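Local atomic coordinates of aromatic-L-amino-acid decarboxylase (Catharanthus roseus, PDB entry 6EEW), a protein that decarboxylates L-tryptophan to tryptamine and 5-hydroxy-L-tryptophan to serotonin, using pyridoxal 5'-phosphate as cofactor. Residues K240-E243 against D244-A248; T267-V270 against D271-E275; D305-E308 against R309-S312; H336-L339 against R340-T344. All coordinates share one frame; numbering follows the deposited sequence.

Contact 1. Residues K240-E243 against D244-A248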
loop_
_atom_site.group_PDB
_atom_site.type_symbol
_atom_site.label_atom_id
_atom_site.label_comp_id
_atom_site.label_asym_id
_atom_site.label_seq_id
_atom_site.Cartn_x
_atom_site.Cartn_y
_atom_site.Cartn_z
ATOM N N LYS A 240 4.017 -5.334 -36.191
ATOM C CA LYS A 240 5.325 -5.500 -36.807
ATOM C C LYS A 240 6.361 -5.883 -35.753
ATOM O O LYS A 240 7.147 -6.826 -35.939
ATOM C CB LYS A 240 5.716 -4.212 -37.532
ATOM C CG LYS A 240 7.062 -4.282 -38.213
ATOM C CD LYS A 240 7.050 -5.438 -39.203
ATOM C CE LYS A 240 8.377 -5.603 -39.913
ATOM N NZ LYS A 240 8.364 -6.820 -40.769
ATOM N N MET A 241 6.342 -5.187 -34.610
ATOM C CA MET A 241 7.288 -5.497 -33.538
ATOM C C MET A 241 7.103 -6.922 -33.027
ATOM O O MET A 241 8.078 -7.663 -32.848
ATOM C CB MET A 241 7.140 -4.489 -32.395
ATOM C CG MET A 241 7.495 -3.050 -32.768
ATOM S SD MET A 241 7.079 -1.852 -31.478
ATOM C CE MET A 241 8.135 -2.410 -30.137
ATOM N N VAL A 242 5.858 -7.319 -32.769
ATOM C CA VAL A 242 5.595 -8.649 -32.229
ATOM C C VAL A 242 6.061 -9.722 -33.202
ATOM O O VAL A 242 6.671 -10.722 -32.803
ATOM C CB VAL A 242 4.100 -8.808 -31.893
ATOM C CG1 VAL A 242 3.789 -10.252 -31.521
ATOM C CG2 VAL A 242 3.694 -7.861 -30.761
ATOM N N GLU A 243 5.803 -9.531 -34.493
ATOM C CA GLU A 243 6.161 -10.573 -35.448
ATOM C C GLU A 243 7.671 -10.655 -35.640
ATOM O O GLU A 243 8.213 -11.750 -35.851
ATOM C CB GLU A 243 5.421 -10.339 -36.765
ATOM C CG GLU A 243 3.921 -10.600 -36.608
ATOM C CD GLU A 243 3.108 -10.314 -37.862
ATOM O OE1 GLU A 243 3.542 -9.470 -38.680
ATOM O OE2 GLU A 243 2.020 -10.918 -38.015
ATOM N N ASP A 244 8.369 -9.519 -35.564
ATOM C CA ASP A 244 9.826 -9.577 -35.594
ATOM C C ASP A 244 10.367 -10.282 -34.356
ATOM O O ASP A 244 11.327 -11.060 -34.447
ATOM C CB ASP A 244 10.406 -8.170 -35.739
ATOM C CG ASP A 244 10.104 -7.552 -37.108
ATOM O OD1 ASP A 244 9.627 -8.282 -38.006
ATOM O OD2 ASP A 244 10.336 -6.338 -37.289
ATOM N N ASP A 245 9.747 -10.053 -33.193
ATOM C CA ASP A 245 10.193 -10.743 -31.988
ATOM C C ASP A 245 9.962 -12.241 -32.093
ATOM O O ASP A 245 10.803 -13.038 -31.657
ATOM C CB ASP A 245 9.479 -10.185 -30.762
ATOM C CG ASP A 245 10.008 -8.838 -30.362
ATOM O OD1 ASP A 245 11.206 -8.578 -30.620
ATOM O OD2 ASP A 245 9.236 -8.044 -29.785
ATOM N N VAL A 246 8.818 -12.642 -32.646
ATOM C CA VAL A 246 8.540 -14.062 -32.834
ATOM C C VAL A 246 9.544 -14.674 -33.798
ATOM O O VAL A 246 10.002 -15.806 -33.603
ATOM C CB VAL A 246 7.095 -14.267 -33.322
ATOM C CG1 VAL A 246 6.910 -15.680 -33.876
ATOM C CG2 VAL A 246 6.127 -14.021 -32.192
ATOM N N ALA A 247 9.887 -13.947 -34.866
ATOM C CA ALA A 247 10.847 -14.469 -35.839
ATOM C C ALA A 247 12.217 -14.690 -35.213
ATOM O O ALA A 247 12.917 -15.653 -35.557
ATOM C CB ALA A 247 10.960 -13.514 -37.024
ATOM N N ALA A 248 12.619 -13.811 -34.295
ATOM C CA ALA A 248 13.909 -13.923 -33.628
ATOM C C ALA A 248 13.886 -14.889 -32.459
ATOM O O ALA A 248 14.883 -14.979 -31.739
ATOM C CB ALA A 248 14.389 -12.553 -33.145
#
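Lys240 and Asp244 form a salt bridge one helical turn apart. Lys240 NZ lies 3.4 Å from Asp244 OD1, and the hydrogen bond within this ion pair is weak. The lysine chain starts with CG on the far side of CB from its own backbone N (chi1 -180°), and a bend at chi2 then carries CE and NZ to the Asp244 carboxylate. CE rests against both oxygens, 3.4 Å from Asp244 OD2. Both residues are exposed to solvent.

Backbone bonds carry the rest of the polar contact. The amides of Asp244, Asp245, Val246 and Ala247 each donate to the carbonyl four residues earlier. The bond from Asp245 N to Met241 O measures 2.9 Å. This i to i+4 pattern is that of an alpha-helix, here the last two turns of helix 235-247, which packs on the large mixed sheet of the decarboxylase domain. The buried carboxylate of Asp245 takes its partners from that sheet: OD2 pairs with Arg221 and with the hydroxyl of Tyr197.

Apolar contact is slight. Val242 CG1 and Val246 CG2 approach to 4.5 Å on one side of the helix, and both valines also touch Pro252 of strand 251-258. Val242 further meets Phe280.

Contact 2. Residues T267-V270 against D271-E275; sequences TDPV and DSLSE
The carboxylate of Asp271 reaches back to Pro269, with Asp271 OD1 3.7 Å from Pro269 CB. OD1 also takes the amide of Ser272 on its anti side, 34° out of the carboxylate plane. This is the N-terminus of helix 270-280, with Pro269 at the N-cap position.

The puckered ring of Pro269 is met by two more side chains of the first helical turn. Ser272 OG sits against CB and CG of the ring, 3.4 Å from Pro269 CG. Leu273 comes in at the other end of the ring, where Leu273 CD1 is 3.7 Å from Pro269 CD.

The helix follows strand 251-258 of the large mixed sheet in the pyridoxal-phosphate-dependent decarboxylase domain. Just before the cap, Asp268 OD2 accepts from Thr258 N and OD1 from Ile233 N. Its CB touches Leu273 CD1.

The first backbone bond of the helix runs from Leu273 N to Pro269 O, at 3.1 Å. Leu273 packs closely over that carbonyl and also meets Leu238 of helix 235-247.

Val270 O is gripped twice by Ser274, once by the amide and once by the hydroxyl. Ser274 OG stands between its own backbone N and carbonyl carbon (chi1 61°), and from there it reaches Val270 O. The two donors come to the oxygen from opposite faces of its carbonyl plane, and Ser274 OG lies 2.7 Å from Val270 O.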
loop_
_atom_site.group_PDB
_atom_site.type_symbol
_atom_site.label_atom_id
_atom_site.label_comp_id
_atom_site.label_asym_id
_atom_site.label_seq_id
_atom_site.Cartn_x
_atom_site.Cartn_y
_atom_site.Cartn_z
ATOM N N THR A 267 -4.555 7.911 -25.903
ATOM C CA THR A 267 -5.422 6.748 -25.725
ATOM C C THR A 267 -4.973 5.639 -26.662
ATOM O O THR A 267 -4.995 5.810 -27.887
ATOM C CB THR A 267 -6.896 7.098 -25.999
ATOM O OG1 THR A 267 -7.005 7.737 -27.273
ATOM C CG2 THR A 267 -7.464 8.027 -24.954
ATOM N N ASP A 268 -4.576 4.524 -26.097
ATOM C CA ASP A 268 -4.274 3.378 -26.941
ATOM C C ASP A 268 -5.565 2.666 -27.310
ATOM O O ASP A 268 -6.451 2.527 -26.463
ATOM C CB ASP A 268 -3.333 2.414 -26.227
ATOM C CG ASP A 268 -2.014 3.056 -25.856
ATOM O OD1 ASP A 268 -1.445 3.775 -26.706
ATOM O OD2 ASP A 268 -1.563 2.854 -24.704
ATOM N N PRO A 269 -5.689 2.186 -28.553
ATOM C CA PRO A 269 -6.968 1.619 -29.008
ATOM C C PRO A 269 -7.144 0.209 -28.467
ATOM O O PRO A 269 -6.507 -0.738 -28.938
ATOM C CB PRO A 269 -6.833 1.645 -30.541
ATOM C CG PRO A 269 -5.367 1.498 -30.787
ATOM C CD PRO A 269 -4.670 2.185 -29.616
ATOM N N VAL A 270 -8.014 0.070 -27.465
ATOM C CA VAL A 270 -8.208 -1.229 -26.826
ATOM C C VAL A 270 -8.701 -2.264 -27.827
ATOM O O VAL A 270 -8.245 -3.414 -27.825
ATOM C CB VAL A 270 -9.176 -1.095 -25.635
ATOM C CG1 VAL A 270 -9.610 -2.464 -25.164
ATOM C CG2 VAL A 270 -8.513 -0.323 -24.499
ATOM N N ASP A 271 -9.624 -1.872 -28.710
ATOM C CA ASP A 271 -10.305 -2.843 -29.567
ATOM C C ASP A 271 -9.338 -3.541 -30.518
ATOM O O ASP A 271 -9.387 -4.767 -30.663
ATOM C CB ASP A 271 -11.442 -2.166 -30.341
ATOM C CG ASP A 271 -11.029 -0.839 -30.936
ATOM O OD1 ASP A 271 -9.818 -0.520 -30.856
ATOM O OD2 ASP A 271 -11.915 -0.109 -31.454
ATOM N N SER A 272 -8.471 -2.782 -31.202
ATOM C CA SER A 272 -7.524 -3.409 -32.133
ATOM C C SER A 272 -6.350 -4.079 -31.411
ATOM O O SER A 272 -5.918 -5.189 -31.787
ATOM C CB SER A 272 -7.000 -2.372 -33.124
ATOM O OG SER A 272 -6.477 -1.246 -32.447
ATOM N N LEU A 273 -5.818 -3.414 -30.373
ATOM C CA LEU A 273 -4.663 -3.955 -29.665
ATOM C C LEU A 273 -5.001 -5.266 -28.979
ATOM O O LEU A 273 -4.176 -6.184 -28.948
ATOM C CB LEU A 273 -4.136 -2.944 -28.645
ATOM C CG LEU A 273 -3.554 -1.649 -29.200
ATOM C CD1 LEU A 273 -3.113 -0.741 -28.068
ATOM C CD2 LEU A 273 -2.399 -1.941 -30.146
ATOM N N SER A 274 -6.195 -5.370 -28.404
ATOM C CA SER A 274 -6.549 -6.607 -27.720
ATOM C C SER A 274 -6.694 -7.745 -28.713
ATOM O O SER A 274 -6.344 -8.889 -28.410
ATOM C CB SER A 274 -7.834 -6.421 -26.917
ATOM O OG SER A 274 -8.911 -6.070 -27.766
ATOM N N GLU A 275 -7.239 -7.452 -29.896
ATOM C CA GLU A 275 -7.266 -8.448 -30.958
ATOM C C GLU A 275 -5.865 -8.969 -31.234
ATOM O O GLU A 275 -5.661 -10.178 -31.421
ATOM C CB GLU A 275 -7.877 -7.844 -32.224
ATOM C CG GLU A 275 -8.349 -8.878 -33.228
ATOM C CD GLU A 275 -9.502 -9.719 -32.708
ATOM O OE1 GLU A 275 -10.656 -9.230 -32.721
ATOM O OE2 GLU A 275 -9.250 -10.868 -32.280
#

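Contact 3. Residues D305-E308 against R309-S312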
loop_
_atom_site.group_PDB
_atom_site.type_symbol
_atom_site.label_atom_id
_atom_site.label_comp_id
_atom_site.label_asym_id
_atom_site.label_seq_id
_atom_site.Cartn_x
_atom_site.Cartn_y
_atom_site.Cartn_z
ATOM N N ASP A 305 -14.423 -0.382 -25.662
ATOM C CA ASP A 305 -14.885 -1.363 -26.634
ATOM C C ASP A 305 -13.782 -2.388 -26.861
ATOM O O ASP A 305 -12.631 -2.026 -27.121
ATOM C CB ASP A 305 -15.279 -0.689 -27.957
ATOM C CG ASP A 305 -16.631 0.028 -27.887
ATOM O OD1 ASP A 305 -17.364 -0.124 -26.881
ATOM O OD2 ASP A 305 -16.960 0.745 -28.859
ATOM N N GLY A 306 -14.150 -3.671 -26.820
ATOM C CA GLY A 306 -13.191 -4.759 -26.861
ATOM C C GLY A 306 -12.699 -5.261 -25.516
ATOM O O GLY A 306 -11.925 -6.226 -25.478
ATOM N N ILE A 307 -13.140 -4.666 -24.405
ATOM C CA ILE A 307 -12.641 -5.079 -23.097
ATOM C C ILE A 307 -12.864 -6.562 -22.843
ATOM O O ILE A 307 -12.192 -7.153 -21.990
ATOM C CB ILE A 307 -13.280 -4.223 -21.991
ATOM C CG1 ILE A 307 -12.587 -4.470 -20.638
ATOM C CG2 ILE A 307 -14.780 -4.491 -21.912
ATOM C CD1 ILE A 307 -11.138 -4.003 -20.570
ATOM N N GLU A 308 -13.809 -7.185 -23.554
ATOM C CA GLU A 308 -14.036 -8.614 -23.361
ATOM C C GLU A 308 -12.856 -9.463 -23.819
ATOM O O GLU A 308 -12.702 -10.588 -23.337
ATOM C CB GLU A 308 -15.321 -9.052 -24.070
ATOM C CG GLU A 308 -15.352 -8.808 -25.569
ATOM C CD GLU A 308 -15.930 -7.441 -25.912
ATOM O OE1 GLU A 308 -16.100 -6.611 -24.989
ATOM O OE2 GLU A 308 -16.235 -7.198 -27.102
ATOM N N ARG A 309 -12.009 -8.950 -24.709
ATOM C CA ARG A 309 -10.827 -9.693 -25.129
ATOM C C ARG A 309 -9.630 -9.451 -24.222
ATOM O O ARG A 309 -8.591 -10.104 -24.395
ATOM C CB ARG A 309 -10.432 -9.317 -26.557
ATOM C CG ARG A 309 -11.390 -9.774 -27.626
ATOM C CD ARG A 309 -10.843 -9.434 -29.010
ATOM N NE ARG A 309 -10.816 -7.992 -29.244
ATOM C CZ ARG A 309 -11.855 -7.289 -29.686
ATOM N NH1 ARG A 309 -13.012 -7.896 -29.926
ATOM N NH2 ARG A 309 -11.749 -5.978 -29.876
ATOM N N VAL A 310 -9.754 -8.547 -23.277
ATOM C CA VAL A 310 -8.635 -8.033 -22.509
ATOM C C VAL A 310 -8.382 -8.898 -21.283
ATOM O O VAL A 310 -9.288 -9.522 -20.719
ATOM C CB VAL A 310 -8.892 -6.562 -22.135
ATOM C CG1 VAL A 310 -8.102 -6.195 -20.897
ATOM C CG2 VAL A 310 -8.456 -5.688 -23.290
ATOM N N ASP A 311 -7.118 -8.947 -20.871
ATOM C CA ASP A 311 -6.765 -9.804 -19.752
ATOM C C ASP A 311 -6.980 -9.111 -18.416
ATOM O O ASP A 311 -7.600 -9.683 -17.516
ATOM C CB ASP A 311 -5.315 -10.238 -19.875
ATOM C CG ASP A 311 -5.080 -11.077 -21.083
ATOM O OD1 ASP A 311 -5.583 -12.222 -21.128
ATOM O OD2 ASP A 311 -4.396 -10.576 -21.995
ATOM N N SER A 312 -6.567 -7.854 -18.286
ATOM C CA SER A 312 -6.806 -7.197 -17.008
ATOM C C SER A 312 -7.034 -5.718 -17.231
ATOM O O SER A 312 -6.699 -5.169 -18.286
ATOM C CB SER A 312 -5.659 -7.432 -16.004
ATOM O OG SER A 312 -4.353 -7.232 -16.555
#
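Arg309 folds back over the turn that leads into it. Its CB starts 3.6 Å from Gly306 O. CG lies alongside the same oxygen at 4.2 Å. The chain then bends at chi3 (-68°), which brings the guanidinium over Gly306. CZ is 4.0 Å from Gly306 CA, and NH2 comes to 3.6 Å from that carbon. The CA of the glycine thus lies over one face of the guanidinium. Gly306 itself has a positive phi (92°).

NE and NH2 of the arginine are used beyond the turn. NE donates to Ser274 OG and NH2 to Asp271 O, both on helix 270-280. Glu308 OE2 stands 4.3 Å from Arg309 NH1. It lies well out of the guanidinium plane, so at most the charges attract; no N-H points at it.

Ile307 CD1 meets Val310 CB at 3.7 Å, the two side chains crossing. These two buried side chains form the apolar side of the turn. Val310 continues onto Val270, Ile284 and Val286, while Ile307 meets Leu149 and Pro150.

Two i to i+3 bonds close the backbone. Arg309 N reaches Gly306 O at 2.8 Å, and Val310 N reaches Ile307 O at 3.1 Å. Such bonds mark a short 3-10 turn, here in the connection from helix 298-301 to strand 312-315 of the large mixed sheet.

Contact 4. Residues H336-L339 against R340-T344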
loop_
_atom_site.group_PDB
_atom_site.type_symbol
_atom_site.label_atom_id
_atom_site.label_comp_id
_atom_site.label_asym_id
_atom_site.label_seq_id
_atom_site.Cartn_x
_atom_site.Cartn_y
_atom_site.Cartn_z
ATOM N N HIS A 336 -7.487 -17.291 -11.438
ATOM C CA HIS A 336 -6.617 -18.411 -11.106
ATOM C C HIS A 336 -5.203 -18.208 -11.640
ATOM O O HIS A 336 -4.240 -18.686 -11.033
ATOM C CB HIS A 336 -7.208 -19.720 -11.623
ATOM C CG HIS A 336 -7.054 -19.905 -13.099
ATOM N ND1 HIS A 336 -6.114 -20.750 -13.650
ATOM C CD2 HIS A 336 -7.719 -19.350 -14.139
ATOM C CE1 HIS A 336 -6.205 -20.705 -14.969
ATOM N NE2 HIS A 336 -7.173 -19.865 -15.288
ATOM N N LEU A 337 -5.039 -17.488 -12.751
ATOM C CA LEU A 337 -3.676 -17.211 -13.196
ATOM C C LEU A 337 -2.977 -16.273 -12.226
ATOM O O LEU A 337 -1.812 -16.490 -11.874
ATOM C CB LEU A 337 -3.682 -16.610 -14.597
ATOM C CG LEU A 337 -4.188 -17.469 -15.744
ATOM C CD1 LEU A 337 -4.282 -16.621 -17.008
ATOM C CD2 LEU A 337 -3.257 -18.653 -15.967
ATOM N N LEU A 338 -3.697 -15.261 -11.731
ATOM C CA LEU A 338 -3.134 -14.366 -10.723
ATOM C C LEU A 338 -2.787 -15.120 -9.447
ATOM O O LEU A 338 -1.711 -14.936 -8.871
ATOM C CB LEU A 338 -4.119 -13.254 -10.396
ATOM C CG LEU A 338 -3.614 -12.241 -9.365
ATOM C CD1 LEU A 338 -2.498 -11.393 -9.967
ATOM C CD2 LEU A 338 -4.762 -11.390 -8.823
ATOM N N LEU A 339 -3.723 -15.930 -8.964
ATOM C CA LEU A 339 -3.528 -16.678 -7.734
ATOM C C LEU A 339 -2.340 -17.630 -7.850
ATOM O O LEU A 339 -1.458 -17.642 -6.984
ATOM C CB LEU A 339 -4.819 -17.421 -7.399
ATOM C CG LEU A 339 -5.745 -16.593 -6.516
ATOM C CD1 LEU A 339 -5.681 -15.135 -6.931
ATOM C CD2 LEU A 339 -7.165 -17.108 -6.580
ATOM N N ARG A 340 -2.266 -18.405 -8.939
ATOM C CA ARG A 340 -1.102 -19.257 -9.133
ATOM C C ARG A 340 0.165 -18.429 -9.067
ATOM O O ARG A 340 1.158 -18.832 -8.445
ATOM C CB ARG A 340 -1.190 -19.981 -10.475
ATOM C CG ARG A 340 -2.281 -21.011 -10.511
ATOM C CD ARG A 340 -2.288 -21.781 -11.800
ATOM N NE ARG A 340 -1.153 -22.683 -11.933
ATOM C CZ ARG A 340 -1.104 -23.871 -11.345
ATOM N NH1 ARG A 340 -2.105 -24.257 -10.567
ATOM N NH2 ARG A 340 -0.058 -24.666 -11.523
ATOM N N ALA A 341 0.140 -17.249 -9.692
ATOM C CA ALA A 341 1.352 -16.443 -9.754
ATOM C C ALA A 341 1.809 -16.006 -8.367
ATOM O O ALA A 341 3.013 -15.957 -8.096
ATOM C CB ALA A 341 1.118 -15.221 -10.640
ATOM N N LEU A 342 0.867 -15.704 -7.469
ATOM C CA LEU A 342 1.173 -15.021 -6.215
ATOM C C LEU A 342 1.285 -15.968 -5.020
ATOM O O LEU A 342 1.104 -15.538 -3.875
ATOM C CB LEU A 342 0.118 -13.951 -5.929
ATOM C CG LEU A 342 0.404 -12.536 -6.425
ATOM C CD1 LEU A 342 1.100 -12.569 -7.791
ATOM C CD2 LEU A 342 -0.891 -11.740 -6.498
ATOM N N THR A 343 1.599 -17.239 -5.246
ATOM C CA THR A 343 1.763 -18.158 -4.130
ATOM C C THR A 343 2.832 -19.175 -4.475
ATOM O O THR A 343 3.157 -19.391 -5.644
ATOM C CB THR A 343 0.461 -18.888 -3.785
ATOM O OG1 THR A 343 0.671 -19.704 -2.627
ATOM C CG2 THR A 343 0.051 -19.787 -4.929
ATOM N N THR A 344 3.431 -19.753 -3.434
ATOM C CA THR A 344 4.338 -20.875 -3.610
ATOM C C THR A 344 3.716 -22.185 -3.144
ATOM O O THR A 344 4.350 -23.238 -3.264
ATOM C CB THR A 344 5.674 -20.625 -2.893
ATOM O OG1 THR A 344 5.447 -20.142 -1.560
ATOM C CG2 THR A 344 6.519 -19.619 -3.661
#
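Leu338 overlaps Leu342 one turn further on. The two side chains cross at an angle, and Leu338 CD1 meets Leu342 CD2 at 3.8 Å. Leu338 reaches forward because its CG lies opposite the backbone N (chi1 -179°). Leu342 CB and CD1 also rest near the carbonyl oxygen of Leu338. Both leucines are buried.

On another side of the helix, Arg340 runs past His336. Its CG lies 3.1 Å from His336 O, and its CD comes to 4.4 Å from His336 ND1, oblique to the ring. The arginine bends at chi3 and its guanidinium points away from the histidine. NH2 forms a salt bridge with Glu184, and NH1 donates to the carbonyl of Leu349.

The backbone places all this at the C-terminal end of helix 335-341, which follows strand 328-332 of the large mixed sheet. Arg340 N bonds to His336 O at 2.9 Å, and Ala341 N to Leu337 O at 3.0 Å. Leu342 is the first residue to leave helical angles. Its amide is shared by two weak bonds, to Leu338 O and to Leu339 O.

Beyond it, the Thr343 methyl CG2 sits 3.3 Å from Leu339 O. Thr343 OG1 bonds to the amide of Asn345, and Leu339 and Thr343 both touch Tyr348, a residue that binds L-tryptophan. At the dimer interface, Leu342 packs on Leu212 of the second subunit, and Lys211 of that subunit donates to the carbonyls of Arg340 and Thr343.

Overall arrangement
The four contacts follow one another along the chain, all within the decarboxylase domain and around its large mixed sheet. Contact 1 ends helix 235-247 and contact 2 begins helix 270-280, with strand 251-258 between them; their centres are about 19 Å apart. Contacts 2 and 3 touch, with centres about 9 Å apart: the Arg309 guanidinium joins the turn before strand 312-315 to the start of helix 270-280. Contact 4 follows strand 328-332, its centre about 21 Å from that of contact 3. It alone reaches the second subunit and lies beside Tyr348. Thus contacts 1 to 3 join elements within one subunit, while contact 4 also faces the second subunit.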